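Putative cell filamentation protein (Bartonella quintana, PDB 4N67) probably transfers AMP from ATP onto target proteins of the host cell as a VirB-translocated Fic-domain effector, and is seen here with ADP bound. Local coordinates at residues 115-120 with 150-155; 57-62 with 119-124; 11-16 with 91-96. The protein carries 2 engineered substitutions. All coordinates share one frame; numbering follows the deposited sequence.

Three contacts illustrate how a mostly helical Fic domain is tied together from core to edge. Contacts 1 and 2 share helix 112-126: its turns pack against the end of helix 135-152 and the start of helix 59-70. Their centres lie 9 Å apart, and they merge where Leu117 and Pro154 meet Ala59 and Leu62, so one apolar core runs from the Fic signature segment to helix 59-70. Contact 1 reaches the ADP pocket through Asp150 and His153. Contact 3 lies about 21 Å from contact 1 and 27 Å from contact 2, between centres, and joins the N-terminal segment to strand 92-93. Along the chain, contact 3 closes before contact 1 opens, whereas contacts 2 and 3 alternate.

Contact 1: residues 115-120 with 150-155; sequences RELKKL and DHAHPF. With ADP (adenosine-5'-diphosphate), chain B.
Glu116 reaches His151 through a straight hydrogen bond: ND1 of His151 donates to OE1 of Glu116 at 2.7 Å with an N-H...O angle of 170°. Glu116 CG is anti to the carbonyl carbon (chi1 -67°) and the chain is extended beyond it. The oxygen lies in the plane of the imidazole and is met on its syn side, with carboxylate and ring only 25° apart. The second oxygen, OE2, comes 3.0 Å from CE1 of His151, so the whole carboxylate faces one edge of the ring. The bond would fix the ring's rotation.

Beside it, Glu116 OE1 also stands 3.8 Å from Ala152 CB. One residue on, the branch end of Leu117 comes nearer, its CD1 meeting Pro154 CG at 4.0 Å while CD2 lies 4.2 Å from Ala152 CB. Pro154 belongs to the Fic signature, His153-Pro154-Phe155 through Gly158-Asn159-Gly160, which starts where helix 135-152 ends and His153 takes up positive phi. The CB of His153 leads away from residues 115-120, and CE1 lies 3.5 Å from O2B of ADP. Asp150 OD1 accepts a 2.6 Å bond from the ribose O3'. In the second shell, Ser192 bonds to Asp150 OD2, Phe107 stacks on His153, and Arg81 NE holds the His153 carbonyl.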
# COMPACT_ATOMS: atom_id res chain seq x y z
N ARG A 115 12.75 1.11 -8.91
CA ARG A 115 14.02 0.76 -8.27
C ARG A 115 13.82 0.39 -6.80
O ARG A 115 14.40 -0.58 -6.31
CB ARG A 115 15.06 1.90 -8.41
CG ARG A 115 15.75 1.99 -9.77
CD ARG A 115 16.77 3.15 -9.86
NE ARG A 115 16.15 4.30 -10.51
CZ ARG A 115 16.10 5.55 -10.05
NH1 ARG A 115 15.46 6.47 -10.76
NH2 ARG A 115 16.67 5.90 -8.91
N GLU A 116 12.99 1.16 -6.10
CA GLU A 116 12.71 0.85 -4.71
C GLU A 116 11.92 -0.44 -4.54
O GLU A 116 12.16 -1.18 -3.60
CB GLU A 116 12.01 2.01 -4.01
CG GLU A 116 12.94 3.22 -3.87
CD GLU A 116 12.31 4.45 -3.27
OE1 GLU A 116 11.32 4.30 -2.51
OE2 GLU A 116 12.83 5.57 -3.51
N LEU A 117 10.95 -0.71 -5.40
CA LEU A 117 10.21 -1.96 -5.32
C LEU A 117 11.13 -3.14 -5.63
O LEU A 117 11.01 -4.17 -4.97
CB LEU A 117 9.02 -1.96 -6.27
CG LEU A 117 7.94 -0.96 -5.88
CD1 LEU A 117 6.86 -0.93 -6.93
CD2 LEU A 117 7.36 -1.26 -4.50
N LYS A 118 12.04 -2.99 -6.60
CA LYS A 118 13.04 -4.04 -6.89
C LYS A 118 13.93 -4.32 -5.70
O LYS A 118 14.16 -5.49 -5.34
CB LYS A 118 13.90 -3.66 -8.10
N LYS A 119 14.41 -3.26 -5.04
CA LYS A 119 15.26 -3.41 -3.86
C LYS A 119 14.53 -4.12 -2.73
O LYS A 119 15.10 -4.98 -2.05
CB LYS A 119 15.82 -2.06 -3.38
N LEU A 120 13.24 -3.79 -2.54
CA LEU A 120 12.43 -4.44 -1.53
C LEU A 120 12.23 -5.92 -1.83
O LEU A 120 12.39 -6.76 -0.94
CB LEU A 120 11.09 -3.71 -1.37
CG LEU A 120 10.17 -4.34 -0.33
CD1 LEU A 120 10.80 -4.45 1.06
CD2 LEU A 120 8.89 -3.53 -0.31
N ASP A 150 5.99 2.71 2.05
CA ASP A 150 5.46 4.07 2.24
C ASP A 150 6.19 5.05 1.35
O ASP A 150 5.55 5.88 0.71
CB ASP A 150 5.62 4.58 3.70
CG ASP A 150 4.39 4.41 4.55
OD1 ASP A 150 3.29 4.22 4.04
OD2 ASP A 150 4.54 4.61 5.79
N HIS A 151 7.52 4.97 1.33
CA HIS A 151 8.29 5.90 0.54
C HIS A 151 8.07 5.67 -0.94
O HIS A 151 7.97 6.63 -1.70
CB HIS A 151 9.78 5.82 0.86
CG HIS A 151 10.58 6.83 0.10
ND1 HIS A 151 11.18 6.54 -1.10
CD2 HIS A 151 10.82 8.14 0.34
CE1 HIS A 151 11.74 7.64 -1.58
NE2 HIS A 151 11.55 8.62 -0.72
N ALA A 152 8.00 4.42 -1.36
CA ALA A 152 7.80 4.14 -2.80
C ALA A 152 6.45 4.69 -3.31
O ALA A 152 6.37 5.22 -4.43
CB ALA A 152 7.91 2.66 -3.08
N HIS A 153 5.40 4.55 -2.49
CA HIS A 153 4.09 5.13 -2.77
C HIS A 153 3.70 4.93 -4.24
O HIS A 153 3.53 5.90 -4.97
CB HIS A 153 4.10 6.62 -2.41
CG HIS A 153 2.76 7.25 -2.34
ND1 HIS A 153 1.98 7.19 -1.21
CD2 HIS A 153 2.09 8.04 -3.21
CE1 HIS A 153 0.87 7.89 -1.40
NE2 HIS A 153 0.91 8.42 -2.61
N PRO A 154 3.63 3.67 -4.69
CA PRO A 154 3.65 3.43 -6.14
C PRO A 154 2.45 3.85 -6.95
O PRO A 154 2.57 3.92 -8.16
CB PRO A 154 3.86 1.91 -6.26
CG PRO A 154 4.37 1.51 -4.93
CD PRO A 154 3.73 2.41 -3.94
N PHE A 155 1.32 4.09 -6.29
CA PHE A 155 0.06 4.35 -6.98
C PHE A 155 -0.41 5.79 -6.82
O PHE A 155 -0.08 6.47 -5.86
CB PHE A 155 -1.01 3.34 -6.50
CG PHE A 155 -0.56 1.90 -6.60
CD1 PHE A 155 -0.61 1.23 -7.82
CD2 PHE A 155 -0.05 1.23 -5.51
CE1 PHE A 155 -0.15 -0.06 -7.93
CE2 PHE A 155 0.41 -0.07 -5.64
CZ PHE A 155 0.36 -0.71 -6.85
PB ADP B . -3.33 7.42 -0.71
O1B ADP B . -3.12 8.86 -1.21
O2B ADP B . -2.31 6.51 -1.32
O3B ADP B . -4.75 6.90 -0.89
PA ADP B . -2.99 6.84 2.15
O1A ADP B . -3.84 7.45 3.27
O2A ADP B . -3.37 5.45 1.70
O3A ADP B . -3.05 7.80 0.83
O5' ADP B . -1.47 6.94 2.61
C5' ADP B . -0.45 6.13 2.02
C4' ADP B . 0.62 5.87 3.08
O4' ADP B . 1.36 7.08 3.32
C3' ADP B . 0.03 5.40 4.41
O3' ADP B . 0.80 4.30 4.94
C2' ADP B . 0.17 6.63 5.30
O2' ADP B . 0.28 6.34 6.70
C1' ADP B . 1.41 7.27 4.75
N9 ADP B . 1.55 8.71 5.04
C8 ADP B . 0.60 9.61 5.35
N7 ADP B . 1.19 10.82 5.49
C5 ADP B . 2.51 10.70 5.27
C6 ADP B . 3.69 11.57 5.27
N6 ADP B . 3.51 12.90 5.54
N1 ADP B . 4.90 11.06 4.99
C2 ADP B . 5.03 9.73 4.71
N3 ADP B . 3.98 8.88 4.70
C4 ADP B . 2.74 9.29 4.96

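Contact 2: residues 57-62 with 119-124; sequences FDAAYL and KLEQRL
Glu121 stretches across to the first turn of helix 59-70 and sets its carboxylate against the backbone N of Ala59. The bond from Ala59 N to Glu121 OE2 is 2.8 Å long and nearly straight, with an angle of 169°, and it uses the anti side of the oxygen. With CG anti to the carbonyl carbon (chi1 -73°), the Glu121 CG comes against CA and CB of Asp58, and the extended chain beyond it carries the carboxylate on to Ala59. CB of Ala59 lies 3.3 Å from the same OE2. A water donates to OE2 and accepts from Ala60 N, extending the grip of this one oxygen to a second amide of the opening turn.

Asp58 is the N-cap of that helix. Its CG lies between the backbone N and the carbonyl carbon (chi1 59°), and OD1 accepts from Tyr61 N at 2.9 Å. Two carboxylates therefore serve one helix start, with Asp58 OD2 and Glu121 OE2 4.7 Å apart; the amides of the first turn, which both carboxylates engage, and the positive end of the helix dipole probably offset the repulsion.

Further along, Leu124 points toward Phe57, and its CD1 fits 3.5 Å from the Phe57 carbonyl O and 4.1 Å from Phe57 CB. The Phe57 ring itself leads away from Leu124. Another water donates to both Phe57 O and Glu121 O, bridging the backbones.

Within the Fic domain, Asp58 caps its own helix, and Glu121 from helix 112-126 adds a bond to the amide of the next residue. The Phe57 ring goes on to Leu170 and Ala173 of helix 164-174, while Leu124 also rests on Val145 of helix 135-152, placing the contact where helices 59-70, 112-126, 135-152 and 164-174 come together.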
# COMPACT_ATOMS: atom_id res chain seq x y z
N PHE A 57 6.66 -12.39 -2.79
CA PHE A 57 6.08 -11.11 -2.36
C PHE A 57 6.82 -10.02 -3.11
O PHE A 57 7.85 -9.48 -2.66
CB PHE A 57 6.19 -10.97 -0.83
CG PHE A 57 5.21 -11.85 -0.11
CD1 PHE A 57 5.52 -13.16 0.22
CD2 PHE A 57 3.95 -11.36 0.21
CE1 PHE A 57 4.59 -13.96 0.85
CE2 PHE A 57 3.03 -12.16 0.82
CZ PHE A 57 3.35 -13.45 1.15
N ASP A 58 6.36 -9.74 -4.32
CA ASP A 58 7.07 -8.87 -5.23
C ASP A 58 6.21 -7.71 -5.73
O ASP A 58 5.04 -7.54 -5.32
CB ASP A 58 7.65 -9.68 -6.40
CG ASP A 58 6.59 -10.44 -7.23
OD1 ASP A 58 5.39 -10.26 -6.98
OD2 ASP A 58 7.03 -11.23 -8.13
N ALA A 59 6.77 -6.86 -6.58
CA ALA A 59 6.02 -5.72 -7.10
C ALA A 59 4.76 -6.15 -7.85
O ALA A 59 3.71 -5.49 -7.80
CB ALA A 59 6.90 -4.86 -7.96
N ALA A 60 4.86 -7.27 -8.56
CA ALA A 60 3.70 -7.81 -9.26
C ALA A 60 2.59 -8.15 -8.30
O ALA A 60 1.42 -7.90 -8.59
CB ALA A 60 4.06 -9.02 -10.07
N TYR A 61 2.93 -8.71 -7.16
CA TYR A 61 1.91 -9.00 -6.18
C TYR A 61 1.28 -7.72 -5.64
O TYR A 61 0.06 -7.65 -5.44
CB TYR A 61 2.48 -9.90 -5.07
CG TYR A 61 1.44 -10.38 -4.08
CD1 TYR A 61 0.33 -11.10 -4.48
CD2 TYR A 61 1.58 -10.11 -2.72
CE1 TYR A 61 -0.62 -11.54 -3.56
CE2 TYR A 61 0.66 -10.54 -1.79
CZ TYR A 61 -0.43 -11.25 -2.20
OH TYR A 61 -1.33 -11.69 -1.26
N LEU A 62 2.09 -6.70 -5.36
CA LEU A 62 1.58 -5.42 -4.89
C LEU A 62 0.61 -4.85 -5.91
O LEU A 62 -0.48 -4.37 -5.55
CB LEU A 62 2.72 -4.47 -4.59
CG LEU A 62 2.34 -3.21 -3.86
CD1 LEU A 62 2.14 -3.46 -2.39
CD2 LEU A 62 3.42 -2.16 -4.06
N LYS A 119 14.41 -3.26 -5.04
CA LYS A 119 15.26 -3.41 -3.86
C LYS A 119 14.53 -4.12 -2.73
O LYS A 119 15.10 -4.98 -2.05
CB LYS A 119 15.82 -2.06 -3.38
N LEU A 120 13.24 -3.79 -2.54
CA LEU A 120 12.43 -4.44 -1.53
C LEU A 120 12.23 -5.92 -1.83
O LEU A 120 12.39 -6.76 -0.94
CB LEU A 120 11.09 -3.71 -1.37
CG LEU A 120 10.17 -4.34 -0.33
CD1 LEU A 120 10.80 -4.45 1.06
CD2 LEU A 120 8.89 -3.53 -0.31
N GLU A 121 11.93 -6.24 -3.10
CA GLU A 121 11.82 -7.63 -3.55
C GLU A 121 13.05 -8.43 -3.21
O GLU A 121 12.98 -9.52 -2.67
CB GLU A 121 11.70 -7.72 -5.07
CG GLU A 121 10.40 -7.30 -5.63
CD GLU A 121 10.34 -7.47 -7.14
OE1 GLU A 121 11.32 -7.91 -7.79
OE2 GLU A 121 9.28 -7.15 -7.69
N GLN A 122 14.20 -7.87 -3.55
CA GLN A 122 15.46 -8.54 -3.27
C GLN A 122 15.70 -8.74 -1.78
O GLN A 122 16.22 -9.79 -1.35
CB GLN A 122 16.60 -7.77 -3.90
CG GLN A 122 16.55 -7.79 -5.41
CD GLN A 122 17.55 -6.83 -6.03
OE1 GLN A 122 17.80 -5.76 -5.49
NE2 GLN A 122 18.14 -7.22 -7.16
N ARG A 123 15.34 -7.73 -0.98
CA ARG A 123 15.51 -7.84 0.47
C ARG A 123 14.59 -8.95 1.02
O ARG A 123 15.02 -9.80 1.85
CB ARG A 123 15.26 -6.49 1.16
CG ARG A 123 16.44 -5.52 1.04
CD ARG A 123 16.31 -4.26 1.88
NE ARG A 123 15.53 -3.23 1.19
CZ ARG A 123 14.36 -2.70 1.58
NH1 ARG A 123 13.76 -3.04 2.73
NH2 ARG A 123 13.80 -1.79 0.81
N LEU A 124 13.34 -9.01 0.53
CA LEU A 124 12.42 -10.04 1.00
C LEU A 124 12.91 -11.42 0.61
O LEU A 124 12.86 -12.35 1.41
CB LEU A 124 10.98 -9.82 0.52
CG LEU A 124 10.30 -8.65 1.22
CD1 LEU A 124 9.04 -8.29 0.46
CD2 LEU A 124 10.02 -9.00 2.67
O HOH W 1 10.39 -10.89 -3.45
O HOH W 2 7.54 -8.22 -9.64

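Contact 3: residues 11-16 with 91-96; sequences HNYFYK and STACMP
Tyr13 lays one ring face over Ala93, whose CB sits 3.7 Å from the ring centroid and only 2° off the normal, a well-centred CH-pi contact. Ala93 belongs to strand 92-93, which pairs antiparallel with 85-86 in a short hairpin, consistent with the flap that borders the active site in Fic proteins. The N-terminal segment, in a 3-10 turn at residues 11-13, therefore packs on this hairpin.

The far end of the tyrosine continues along the chain: OH comes 3.4 Å from Cys94 CA, Cys94 C lies at the ring edge near its plane, and CE2 touches Met95 CB at 4.0 Å. Outside the two segments the ring also meets Trp76, edge-to-face, and Arg156 of the Fic signature, in a cation-pi contact that ties the N-terminal segment to the loop after His153.

Asn12, just before Tyr13, points its side chain toward the strand as well, and its CB packs 3.9 Å from Ala93 CB. With CG anti to the carbonyl carbon (chi1 -75°) the amide group is carried to the strand, where ND2 donates to the carbonyl O of Thr92 at 2.8 Å, in the plane of its own amide but from above the carbonyl plane. Ser91 OG bonds mainly to Asp89. The other amide atom, Asn12 OD1, accepts from a water at 2.9 Å, and that water makes a weak second bond to Ser91 OG.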
# COMPACT_ATOMS: atom_id res chain seq x y z
N HIS A 11 -3.46 16.15 -14.49
CA HIS A 11 -4.82 16.67 -14.50
C HIS A 11 -5.82 15.67 -15.12
O HIS A 11 -7.02 15.73 -14.84
CB HIS A 11 -4.89 17.99 -15.28
N ASN A 12 -5.30 14.76 -15.96
CA ASN A 12 -6.12 13.80 -16.68
C ASN A 12 -6.65 12.70 -15.75
O ASN A 12 -7.47 11.88 -16.16
CB ASN A 12 -5.38 13.21 -17.87
CG ASN A 12 -5.30 14.18 -19.03
OD1 ASN A 12 -6.17 15.02 -19.19
ND2 ASN A 12 -4.24 14.07 -19.82
N TYR A 13 -6.22 12.71 -14.49
CA TYR A 13 -6.84 11.81 -13.49
C TYR A 13 -8.23 12.28 -13.06
O TYR A 13 -8.96 11.50 -12.49
CB TYR A 13 -5.97 11.70 -12.24
CG TYR A 13 -4.80 10.74 -12.34
CD1 TYR A 13 -4.99 9.38 -12.45
CD2 TYR A 13 -3.48 11.22 -12.32
CE1 TYR A 13 -3.92 8.50 -12.49
CE2 TYR A 13 -2.42 10.34 -12.36
CZ TYR A 13 -2.62 9.00 -12.48
OH TYR A 13 -1.52 8.14 -12.53
N PHE A 14 -8.57 13.54 -13.31
CA PHE A 14 -9.80 14.15 -12.85
C PHE A 14 -10.73 14.45 -13.99
O PHE A 14 -10.27 14.75 -15.12
CB PHE A 14 -9.48 15.49 -12.18
CG PHE A 14 -8.65 15.39 -10.93
CD1 PHE A 14 -9.25 15.10 -9.72
CD2 PHE A 14 -7.31 15.67 -10.94
CE1 PHE A 14 -8.52 15.04 -8.54
CE2 PHE A 14 -6.57 15.62 -9.77
CZ PHE A 14 -7.18 15.31 -8.57
N TYR A 15 -12.03 14.49 -13.72
CA TYR A 15 -12.98 15.03 -14.70
C TYR A 15 -12.65 16.50 -14.95
O TYR A 15 -12.07 17.15 -14.09
CB TYR A 15 -14.43 14.86 -14.22
CG TYR A 15 -14.84 13.41 -14.15
CD1 TYR A 15 -14.91 12.64 -15.30
CD2 TYR A 15 -15.11 12.79 -12.93
CE1 TYR A 15 -15.24 11.29 -15.25
CE2 TYR A 15 -15.45 11.45 -12.88
CZ TYR A 15 -15.51 10.71 -14.02
OH TYR A 15 -15.81 9.36 -13.92
N LYS A 16 -13.03 16.98 -16.12
CA LYS A 16 -12.74 18.35 -16.55
C LYS A 16 -13.23 19.35 -15.52
O LYS A 16 -14.39 19.28 -15.09
CB LYS A 16 -13.42 18.62 -17.89
N SER A 91 -7.55 10.01 -23.01
CA SER A 91 -6.53 10.84 -22.37
C SER A 91 -5.58 9.96 -21.59
O SER A 91 -5.93 8.83 -21.22
CB SER A 91 -7.17 11.88 -21.44
OG SER A 91 -7.72 11.30 -20.28
N THR A 92 -4.38 10.49 -21.34
CA THR A 92 -3.32 9.74 -20.68
C THR A 92 -2.89 10.47 -19.42
O THR A 92 -2.73 11.70 -19.44
CB THR A 92 -2.15 9.50 -21.64
OG1 THR A 92 -2.61 8.77 -22.79
CG2 THR A 92 -1.03 8.71 -20.99
N ALA A 93 -2.76 9.71 -18.34
CA ALA A 93 -2.40 10.28 -17.02
C ALA A 93 -1.22 9.55 -16.41
O ALA A 93 -1.00 8.36 -16.67
CB ALA A 93 -3.59 10.18 -16.08
N CYS A 94 -0.46 10.28 -15.61
CA CYS A 94 0.52 9.72 -14.71
C CYS A 94 0.91 10.81 -13.73
O CYS A 94 0.53 11.96 -13.89
CB CYS A 94 1.73 9.19 -15.45
SG CYS A 94 2.59 10.42 -16.44
N MET A 95 1.66 10.43 -12.71
CA MET A 95 2.10 11.38 -11.70
C MET A 95 3.40 10.89 -11.07
O MET A 95 3.42 10.35 -9.99
CB MET A 95 1.02 11.61 -10.66
CG MET A 95 1.34 12.80 -9.77
SD MET A 95 -0.10 13.27 -8.84
CE MET A 95 0.49 14.74 -8.00
N PRO A 96 4.50 11.12 -11.75
CA PRO A 96 5.77 10.58 -11.31
C PRO A 96 6.28 11.19 -10.02
O PRO A 96 7.06 10.56 -9.31
CB PRO A 96 6.74 10.89 -12.45
CG PRO A 96 5.98 11.65 -13.44
CD PRO A 96 4.54 11.59 -13.15
O HOH W 3 -9.00 14.31 -19.26